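Local coordinates for protein phosphate transporter (Thermotoga maritima MSB8, PDB 6L85) that probably imports inorganic phosphate across the membrane, driven by the sodium gradient, as a bacterial relative of the human SLC20 carriers, at residues B[25-36]-B[240-251]; B[145-154]-B[322-333]. All coordinates share one frame; numbering follows the deposited sequence.

Both contacts meet at one sodium ion. Contact 1 pairs helix 2-32 with helix 231-258 and gives the ion T29, Q243 and S247; contact 2 pairs helix 129-162 with helix 320-339 and gives it D327. Along the chain the segments alternate: 25-36, 145-154, 240-251, 322-333. The two centres lie about 13 Å apart, and the contacts touch where D327 OD2 comes 2.7 Å from T29 OG1 and V250 CG2 packs on the backbone oxygen of D327. Three helices distant in sequence thus bind one cation, and helix 129-162 packs behind the one that carries D327, consistent with sodium-coupled phosphate import.

Contact 1: residues B[25-36]-B[240-251]; sequences NSMATAVGARAI and KRAQILTSCYVS. With NA (sodium ion), chain S.
A sodium site is built into this antiparallel helix pair, where T29 of 25-36 meets Q243 and S247 of 240-251. The short axes run at 167° and come within 8.0 Å. Q243 grips the ion twice, through its backbone O and through OE1, each at 2.4 Å; CG lies between the backbone N and carbonyl carbon (chi1 80°) and the chain bends at chi2, which carries the amide out toward T29 and A30. T29 OG1 binds the same sodium at 2.6 Å. S247 OG coordinates the ion at 2.4 Å. In its second role S247 OG donates to S26 O at 2.6 Å, with a C=O...OG angle of 154°. The S247 side chain is a knob among S26, M27, T29 and A30, with M27 SD alongside CB. One turn on, S251 OG donates to S26 OG over 2.9 Å, while S26 CB rests on V250 CG1. S26 OG is also bonded to V23 O of its own helix. Replacing S26 by an alanine would probably leave both S251 OG and V23 O without this partner and weaken the grip between the helices beside the metal. At the other end the helix of 25-36 closes in a Schellman motif at R34, and the chain after it lies on 240-251: A35 CB packs against I244 CG1, and I36 CG2 meets I244 CD1 at 3.6 Å. K240 stretches out so that CE lies 3.5 Å from A33 O. D327 of helix 320-339 completes the sodium site, and N320 of the same helix accepts from Q243 NE2, probably helping to keep OE1 turned to the ion. Helix 38-56 packs on I36, C248 and S251, whereas helix 167-194 packs on Y249.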
loop_
_atom_site.group_PDB
_atom_site.type_symbol
_atom_site.label_atom_id
_atom_site.label_comp_id
_atom_site.label_asym_id
_atom_site.label_seq_id
_atom_site.Cartn_x
_atom_site.Cartn_y
_atom_site.Cartn_z
ATOM N N ASN B 25 20.298 6.896 -3.612
ATOM C CA ASN B 25 19.535 7.844 -4.433
ATOM C C ASN B 25 18.215 8.243 -3.777
ATOM O O ASN B 25 17.657 9.304 -4.095
ATOM C CB ASN B 25 19.209 7.262 -5.822
ATOM C CG ASN B 25 20.444 6.855 -6.633
ATOM O OD1 ASN B 25 21.595 6.972 -6.192
ATOM N ND2 ASN B 25 20.189 6.350 -7.839
ATOM N N SER B 26 17.649 7.377 -2.944
ATOM C CA SER B 26 16.405 7.723 -2.272
ATOM C C SER B 26 16.598 8.105 -0.815
ATOM O O SER B 26 15.892 8.994 -0.333
ATOM C CB SER B 26 15.401 6.565 -2.355
ATOM O OG SER B 26 15.864 5.426 -1.667
ATOM N N MET B 27 17.553 7.488 -0.110
ATOM C CA MET B 27 17.631 7.661 1.337
ATOM C C MET B 27 18.745 8.595 1.817
ATOM O O MET B 27 18.744 8.936 3.001
ATOM C CB MET B 27 17.794 6.297 2.034
ATOM C CG MET B 27 16.545 5.401 1.929
ATOM S SD MET B 27 15.065 6.121 2.715
ATOM C CE MET B 27 13.825 4.928 2.245
ATOM N N ALA B 28 19.684 9.028 0.959
ATOM C CA ALA B 28 20.783 9.854 1.450
ATOM C C ALA B 28 20.293 11.205 1.967
ATOM O O ALA B 28 20.867 11.733 2.914
ATOM C CB ALA B 28 21.836 10.053 0.357
ATOM N N THR B 29 19.251 11.781 1.368
ATOM C CA THR B 29 18.705 13.028 1.899
ATOM C C THR B 29 18.241 12.851 3.346
ATOM O O THR B 29 18.606 13.641 4.225
ATOM C CB THR B 29 17.549 13.523 1.022
ATOM O OG1 THR B 29 16.627 12.451 0.802
ATOM C CG2 THR B 29 18.064 14.018 -0.346
ATOM N N ALA B 30 17.442 11.806 3.608
ATOM C CA ALA B 30 16.890 11.575 4.941
ATOM C C ALA B 30 17.977 11.181 5.932
ATOM O O ALA B 30 17.940 11.594 7.094
ATOM C CB ALA B 30 15.799 10.486 4.893
ATOM N N VAL B 31 18.947 10.377 5.491
ATOM C CA VAL B 31 20.022 9.953 6.379
ATOM C C VAL B 31 20.959 11.116 6.691
ATOM O O VAL B 31 21.426 11.259 7.825
ATOM C CB VAL B 31 20.790 8.771 5.767
ATOM C CG1 VAL B 31 22.089 8.573 6.525
ATOM C CG2 VAL B 31 19.951 7.502 5.807
ATOM N N GLY B 32 21.241 11.965 5.696
ATOM C CA GLY B 32 22.172 13.059 5.889
ATOM C C GLY B 32 21.629 14.168 6.769
ATOM O O GLY B 32 22.396 14.840 7.462
ATOM N N ALA B 33 20.319 14.402 6.728
ATOM C CA ALA B 33 19.682 15.310 7.666
ATOM C C ALA B 33 19.456 14.666 9.036
ATOM O O ALA B 33 18.848 15.293 9.907
ATOM C CB ALA B 33 18.349 15.793 7.088
ATOM N N ARG B 34 19.914 13.427 9.218
ATOM C CA ARG B 34 19.683 12.593 10.404
ATOM C C ARG B 34 18.197 12.429 10.734
ATOM O O ARG B 34 17.841 12.138 11.877
ATOM C CB ARG B 34 20.448 13.112 11.640
ATOM C CG ARG B 34 21.841 13.679 11.351
ATOM C CD ARG B 34 22.920 12.594 11.293
ATOM N NE ARG B 34 24.048 12.982 10.433
ATOM C CZ ARG B 34 24.684 12.167 9.584
ATOM N NH1 ARG B 34 24.317 10.893 9.451
ATOM N NH2 ARG B 34 25.695 12.631 8.857
ATOM N N ALA B 35 17.305 12.572 9.752
ATOM C CA ALA B 35 15.897 12.294 10.022
ATOM C C ALA B 35 15.666 10.819 10.352
ATOM O O ALA B 35 14.668 10.479 11.003
ATOM C CB ALA B 35 15.029 12.712 8.837
ATOM N N ILE B 36 16.563 9.932 9.907
ATOM C CA ILE B 36 16.479 8.504 10.193
ATOM C C ILE B 36 17.897 7.950 10.189
ATOM O O ILE B 36 18.824 8.561 9.649
ATOM C CB ILE B 36 15.591 7.720 9.177
ATOM C CG1 ILE B 36 16.024 7.960 7.722
ATOM C CG2 ILE B 36 14.109 8.051 9.320
ATOM C CD1 ILE B 36 15.244 7.105 6.755
ATOM N N LYS B 240 11.793 18.186 7.935
ATOM C CA LYS B 240 12.677 17.091 8.311
ATOM C C LYS B 240 11.905 15.794 8.457
ATOM O O LYS B 240 12.395 14.719 8.087
ATOM C CB LYS B 240 13.381 17.418 9.621
ATOM C CG LYS B 240 14.181 16.275 10.175
ATOM C CD LYS B 240 14.712 16.614 11.544
ATOM C CE LYS B 240 16.019 15.909 11.804
ATOM N NZ LYS B 240 16.456 16.162 13.205
ATOM N N ARG B 241 10.706 15.874 9.023
ATOM C CA ARG B 241 9.917 14.655 9.120
ATOM C C ARG B 241 9.287 14.279 7.776
ATOM O O ARG B 241 9.255 13.098 7.421
ATOM C CB ARG B 241 8.870 14.801 10.219
ATOM C CG ARG B 241 9.500 14.929 11.629
ATOM C CD ARG B 241 9.980 13.570 12.164
ATOM N NE ARG B 241 8.995 12.511 11.926
ATOM C CZ ARG B 241 9.191 11.220 12.203
ATOM N NH1 ARG B 241 10.344 10.816 12.728
ATOM N NH2 ARG B 241 8.234 10.327 11.950
ATOM N N ALA B 242 8.816 15.264 7.001
ATOM C CA ALA B 242 8.133 14.981 5.739
ATOM C C ALA B 242 9.073 14.447 4.657
ATOM O O ALA B 242 8.629 13.741 3.728
ATOM C CB ALA B 242 7.434 16.249 5.250
ATOM N N GLN B 243 10.364 14.767 4.747
ATOM C CA GLN B 243 11.298 14.263 3.755
ATOM C C GLN B 243 11.587 12.779 3.950
ATOM O O GLN B 243 12.134 12.139 3.052
ATOM C CB GLN B 243 12.580 15.119 3.738
ATOM C CG GLN B 243 13.601 14.833 4.808
ATOM C CD GLN B 243 15.015 14.949 4.260
ATOM O OE1 GLN B 243 15.447 14.110 3.468
ATOM N NE2 GLN B 243 15.737 15.992 4.662
ATOM N N ILE B 244 11.129 12.183 5.045
ATOM C CA ILE B 244 11.106 10.727 5.124
ATOM C C ILE B 244 10.081 10.168 4.139
ATOM O O ILE B 244 10.344 9.196 3.411
ATOM C CB ILE B 244 10.812 10.282 6.570
ATOM C CG1 ILE B 244 11.867 10.864 7.503
ATOM C CG2 ILE B 244 10.770 8.731 6.687
ATOM C CD1 ILE B 244 11.574 10.641 8.986
ATOM N N LEU B 245 8.890 10.771 4.110
ATOM C CA LEU B 245 7.865 10.343 3.170
ATOM C C LEU B 245 8.369 10.502 1.746
ATOM O O LEU B 245 8.196 9.617 0.892
ATOM C CB LEU B 245 6.591 11.171 3.377
ATOM C CG LEU B 245 5.857 10.998 4.717
ATOM C CD1 LEU B 245 4.557 11.800 4.721
ATOM C CD2 LEU B 245 5.576 9.529 4.990
ATOM N N THR B 246 8.997 11.640 1.483
ATOM C CA THR B 246 9.467 11.902 0.130
ATOM C C THR B 246 10.627 10.961 -0.247
ATOM O O THR B 246 10.767 10.570 -1.417
ATOM C CB THR B 246 9.779 13.407 0.039
ATOM O OG1 THR B 246 9.634 13.841 -1.306
ATOM C CG2 THR B 246 11.156 13.744 0.570
ATOM N N SER B 247 11.398 10.488 0.741
ATOM C CA SER B 247 12.387 9.452 0.452
ATOM C C SER B 247 11.714 8.131 0.071
ATOM O O SER B 247 12.205 7.403 -0.810
ATOM C CB SER B 247 13.301 9.249 1.658
ATOM O OG SER B 247 14.429 10.095 1.576
ATOM N N CYS B 248 10.601 7.801 0.738
ATOM C CA CYS B 248 9.828 6.618 0.349
ATOM C C CYS B 248 9.344 6.740 -1.087
ATOM O O CYS B 248 9.338 5.761 -1.848
ATOM C CB CYS B 248 8.606 6.435 1.262
ATOM S SG CYS B 248 8.937 6.103 2.989
ATOM N N TYR B 249 8.850 7.924 -1.436
ATOM C CA TYR B 249 8.391 8.194 -2.793
ATOM C C TYR B 249 9.512 7.914 -3.803
ATOM O O TYR B 249 9.296 7.235 -4.827
ATOM C CB TYR B 249 7.898 9.645 -2.848
ATOM C CG TYR B 249 7.261 10.123 -4.139
ATOM C CD1 TYR B 249 6.603 9.255 -5.002
ATOM C CD2 TYR B 249 7.317 11.470 -4.484
ATOM C CE1 TYR B 249 6.016 9.722 -6.171
ATOM C CE2 TYR B 249 6.750 11.946 -5.653
ATOM C CZ TYR B 249 6.091 11.064 -6.495
ATOM O OH TYR B 249 5.521 11.545 -7.659
ATOM N N VAL B 250 10.740 8.348 -3.484
ATOM C CA VAL B 250 11.841 8.059 -4.408
ATOM C C VAL B 250 12.108 6.558 -4.486
ATOM O O VAL B 250 12.324 6.022 -5.575
ATOM C CB VAL B 250 13.130 8.832 -4.050
ATOM C CG1 VAL B 250 14.210 8.558 -5.099
ATOM C CG2 VAL B 250 12.875 10.310 -3.997
ATOM N N SER B 251 12.115 5.868 -3.342
ATOM C CA SER B 251 12.348 4.420 -3.296
ATOM C C SER B 251 11.374 3.648 -4.179
ATOM O O SER B 251 11.757 2.715 -4.898
ATOM C CB SER B 251 12.201 3.923 -1.862
ATOM O OG SER B 251 13.444 3.888 -1.217
HETATM NA NA NA S . 14.318 12.459 2.063
#

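Contact 2: residues B[145-154]-B[322-333]. With NA (sodium ion), chain S.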
loop_
_atom_site.group_PDB
_atom_site.type_symbol
_atom_site.label_atom_id
_atom_site.label_comp_id
_atom_site.label_asym_id
_atom_site.label_seq_id
_atom_site.Cartn_x
_atom_site.Cartn_y
_atom_site.Cartn_z
ATOM N N LEU B 145 15.337 17.702 -16.670
ATOM C CA LEU B 145 13.969 17.850 -16.187
ATOM C C LEU B 145 13.918 17.757 -14.667
ATOM O O LEU B 145 13.154 18.482 -14.020
ATOM C CB LEU B 145 13.078 16.787 -16.844
ATOM C CG LEU B 145 11.627 16.601 -16.398
ATOM C CD1 LEU B 145 10.826 17.878 -16.585
ATOM C CD2 LEU B 145 10.979 15.410 -17.156
ATOM N N GLY B 146 14.750 16.896 -14.074
ATOM C CA GLY B 146 14.799 16.828 -12.620
ATOM C C GLY B 146 15.312 18.119 -12.005
ATOM O O GLY B 146 14.761 18.609 -11.006
ATOM N N GLY B 147 16.364 18.693 -12.602
ATOM C CA GLY B 147 16.862 19.977 -12.133
ATOM C C GLY B 147 15.833 21.080 -12.280
ATOM O O GLY B 147 15.645 21.891 -11.367
ATOM N N LEU B 148 15.122 21.100 -13.406
ATOM C CA LEU B 148 14.128 22.145 -13.629
ATOM C C LEU B 148 12.971 22.037 -12.648
ATOM O O LEU B 148 12.533 23.046 -12.081
ATOM C CB LEU B 148 13.606 22.092 -15.067
ATOM C CG LEU B 148 14.705 22.123 -16.134
ATOM C CD1 LEU B 148 14.137 21.960 -17.545
ATOM C CD2 LEU B 148 15.608 23.371 -16.016
ATOM N N ILE B 149 12.440 20.823 -12.460
ATOM C CA ILE B 149 11.350 20.624 -11.509
ATOM C C ILE B 149 11.802 21.026 -10.115
ATOM O O ILE B 149 11.078 21.694 -9.382
ATOM C CB ILE B 149 10.863 19.162 -11.549
ATOM C CG1 ILE B 149 10.307 18.798 -12.930
ATOM C CG2 ILE B 149 9.828 18.916 -10.500
ATOM C CD1 ILE B 149 9.867 17.327 -13.025
ATOM N N SER B 150 12.993 20.578 -9.721
ATOM C CA SER B 150 13.648 20.999 -8.492
ATOM C C SER B 150 13.598 22.518 -8.310
ATOM O O SER B 150 13.117 23.037 -7.290
ATOM C CB SER B 150 15.100 20.516 -8.582
ATOM O OG SER B 150 15.681 20.286 -7.333
ATOM N N PHE B 151 14.121 23.242 -9.304
ATOM C CA PHE B 151 14.216 24.697 -9.228
ATOM C C PHE B 151 12.831 25.320 -9.059
ATOM O O PHE B 151 12.590 26.112 -8.131
ATOM C CB PHE B 151 14.922 25.202 -10.494
ATOM C CG PHE B 151 15.028 26.698 -10.600
ATOM C CD1 PHE B 151 16.051 27.383 -9.963
ATOM C CD2 PHE B 151 14.115 27.414 -11.355
ATOM C CE1 PHE B 151 16.156 28.766 -10.069
ATOM C CE2 PHE B 151 14.213 28.794 -11.469
ATOM C CZ PHE B 151 15.235 29.472 -10.822
ATOM N N VAL B 152 11.893 24.927 -9.917
ATOM C CA VAL B 152 10.552 25.503 -9.859
ATOM C C VAL B 152 9.888 25.178 -8.530
ATOM O O VAL B 152 9.218 26.027 -7.929
ATOM C CB VAL B 152 9.714 25.016 -11.054
ATOM C CG1 VAL B 152 8.289 25.563 -10.979
ATOM C CG2 VAL B 152 10.391 25.422 -12.358
ATOM N N MET B 153 10.088 23.959 -8.027
ATOM C CA MET B 153 9.421 23.561 -6.799
ATOM C C MET B 153 9.996 24.295 -5.595
ATOM O O MET B 153 9.252 24.688 -4.690
ATOM C CB MET B 153 9.527 22.050 -6.612
ATOM C CG MET B 153 8.995 21.587 -5.276
ATOM S SD MET B 153 8.833 19.796 -5.194
ATOM C CE MET B 153 8.346 19.639 -3.476
ATOM N N PHE B 154 11.318 24.482 -5.549
ATOM C CA PHE B 154 11.879 25.241 -4.438
ATOM C C PHE B 154 11.379 26.681 -4.456
ATOM O O PHE B 154 11.102 27.267 -3.395
ATOM C CB PHE B 154 13.399 25.214 -4.461
ATOM C CG PHE B 154 13.992 25.571 -3.138
ATOM C CD1 PHE B 154 13.759 24.754 -2.020
ATOM C CD2 PHE B 154 14.727 26.743 -2.977
ATOM C CE1 PHE B 154 14.277 25.100 -0.763
ATOM C CE2 PHE B 154 15.254 27.090 -1.739
ATOM C CZ PHE B 154 15.028 26.268 -0.627
ATOM N N ARG B 322 15.138 21.556 1.142
ATOM C CA ARG B 322 15.767 21.229 -0.129
ATOM C C ARG B 322 15.796 19.723 -0.372
ATOM O O ARG B 322 15.621 19.288 -1.511
ATOM C CB ARG B 322 17.179 21.799 -0.191
ATOM C CG ARG B 322 17.198 23.287 -0.498
ATOM C CD ARG B 322 18.611 23.810 -0.746
ATOM N NE ARG B 322 18.559 25.188 -1.214
ATOM C CZ ARG B 322 18.365 26.236 -0.421
ATOM N NH1 ARG B 322 18.217 26.064 0.889
ATOM N NH2 ARG B 322 18.323 27.454 -0.939
ATOM N N GLY B 323 16.067 18.920 0.667
ATOM C CA GLY B 323 16.030 17.473 0.502
ATOM C C GLY B 323 14.641 16.980 0.136
ATOM O O GLY B 323 14.484 16.132 -0.740
ATOM N N PHE B 324 13.617 17.515 0.811
ATOM C CA PHE B 324 12.223 17.306 0.429
ATOM C C PHE B 324 11.999 17.587 -1.057
ATOM O O PHE B 324 11.399 16.768 -1.773
ATOM C CB PHE B 324 11.342 18.216 1.292
ATOM C CG PHE B 324 9.856 18.070 1.051
ATOM C CD1 PHE B 324 9.112 17.146 1.775
ATOM C CD2 PHE B 324 9.195 18.895 0.139
ATOM C CE1 PHE B 324 7.736 17.022 1.582
ATOM C CE2 PHE B 324 7.830 18.782 -0.054
ATOM C CZ PHE B 324 7.097 17.836 0.670
ATOM N N THR B 325 12.460 18.760 -1.528
ATOM C CA THR B 325 12.265 19.160 -2.927
ATOM C C THR B 325 13.024 18.247 -3.897
ATOM O O THR B 325 12.502 17.879 -4.954
ATOM C CB THR B 325 12.698 20.627 -3.092
ATOM O OG1 THR B 325 11.809 21.462 -2.337
ATOM C CG2 THR B 325 12.664 21.084 -4.563
ATOM N N VAL B 326 14.257 17.880 -3.549
ATOM C CA VAL B 326 15.081 17.025 -4.399
ATOM C C VAL B 326 14.423 15.666 -4.576
ATOM O O VAL B 326 14.340 15.127 -5.689
ATOM C CB VAL B 326 16.491 16.882 -3.789
ATOM C CG1 VAL B 326 17.242 15.661 -4.368
ATOM C CG2 VAL B 326 17.282 18.164 -3.982
ATOM N N ASP B 327 13.955 15.090 -3.469
ATOM C CA ASP B 327 13.285 13.798 -3.534
ATOM C C ASP B 327 12.006 13.871 -4.344
ATOM O O ASP B 327 11.762 13.022 -5.213
ATOM C CB ASP B 327 12.960 13.303 -2.132
ATOM C CG ASP B 327 14.186 12.916 -1.346
ATOM O OD1 ASP B 327 15.248 12.664 -1.958
ATOM O OD2 ASP B 327 14.072 12.841 -0.100
ATOM N N PHE B 328 11.144 14.851 -4.042
ATOM C CA PHE B 328 9.899 14.958 -4.791
ATOM C C PHE B 328 10.170 15.037 -6.288
ATOM O O PHE B 328 9.549 14.311 -7.083
ATOM C CB PHE B 328 9.091 16.175 -4.338
ATOM C CG PHE B 328 7.728 16.249 -4.982
ATOM C CD1 PHE B 328 7.570 16.784 -6.255
ATOM C CD2 PHE B 328 6.616 15.713 -4.340
ATOM C CE1 PHE B 328 6.309 16.823 -6.862
ATOM C CE2 PHE B 328 5.370 15.756 -4.923
ATOM C CZ PHE B 328 5.213 16.307 -6.193
ATOM N N SER B 329 11.104 15.911 -6.693
ATOM C CA SER B 329 11.357 16.106 -8.120
ATOM C C SER B 329 11.959 14.863 -8.752
ATOM O O SER B 329 11.626 14.520 -9.893
ATOM C CB SER B 329 12.285 17.305 -8.334
ATOM O OG SER B 329 11.771 18.436 -7.645
ATOM N N THR B 330 12.869 14.192 -8.038
ATOM C CA THR B 330 13.455 12.962 -8.544
ATOM C C THR B 330 12.388 11.904 -8.776
ATOM O O THR B 330 12.318 11.293 -9.853
ATOM C CB THR B 330 14.483 12.442 -7.553
ATOM O OG1 THR B 330 15.522 13.407 -7.438
ATOM C CG2 THR B 330 15.049 11.104 -8.029
ATOM N N ALA B 331 11.543 11.684 -7.767
ATOM C CA ALA B 331 10.553 10.621 -7.835
ATOM C C ALA B 331 9.535 10.898 -8.922
ATOM O O ALA B 331 9.156 9.983 -9.666
ATOM C CB ALA B 331 9.864 10.454 -6.480
ATOM N N THR B 332 9.090 12.151 -9.031
ATOM C CA THR B 332 8.171 12.527 -10.105
ATOM C C THR B 332 8.781 12.277 -11.479
ATOM O O THR B 332 8.149 11.659 -12.348
ATOM C CB THR B 332 7.788 13.998 -9.965
ATOM O OG1 THR B 332 7.331 14.229 -8.628
ATOM C CG2 THR B 332 6.694 14.366 -10.981
ATOM N N THR B 333 10.010 12.762 -11.701
ATOM C CA THR B 333 10.663 12.527 -12.981
ATOM C C THR B 333 10.719 11.037 -13.301
ATOM O O THR B 333 10.395 10.609 -14.420
ATOM C CB THR B 333 12.073 13.127 -12.961
ATOM O OG1 THR B 333 11.991 14.513 -12.617
ATOM C CG2 THR B 333 12.750 12.984 -14.331
HETATM NA NA NA S . 14.318 12.459 2.063
#
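M153 of 145-154 plugs into 322-333 as a knob among F324, T325, F328 and S329, the centre of a knobs-into-holes contact between two long helices whose short axes cross at 137°. Its chain is extended, with CG anti to the backbone N (chi1 173°), and runs down alongside T325, so that SD and CE end between F328 and F324. SD makes an oblique Met-aromatic contact with F328, 4.3 Å from the ring centroid, and CE meets F324 CE2 at 3.6 Å. The reverse knob is S329, seated among G146, I149, S150 and M153; G146, with no side chain, brings its backbone close, and its CA touches T333 OG1 at 3.6 Å. I149 spans both hydroxyl residues, CG2 against S329 OG and CD1 against T333 OG1. These hydroxyls turn back to their own helix: S329 OG donates to T325 O at 2.8 Å and T333 OG1 to S329 O at 2.7 Å, which satisfies them within the buried interface. T325 CG2 lies by S150 O, and its OG1, bonded to S321 O, sits at the edge of the F154 ring. At the end of the seam the R322 guanidinium lies 41° from the F154 ring plane, with F154 CZ 3.3 Å above its centre. In the next shell, V357 O and T319 OG1 hold that guanidinium, F178 of helix 167-194 stacks edge-to-face on F328, and S150 OG bonds to A353 O of helix 346-357. D327 points from another side of 322-333, its OD2 2.2 Å from the sodium ion.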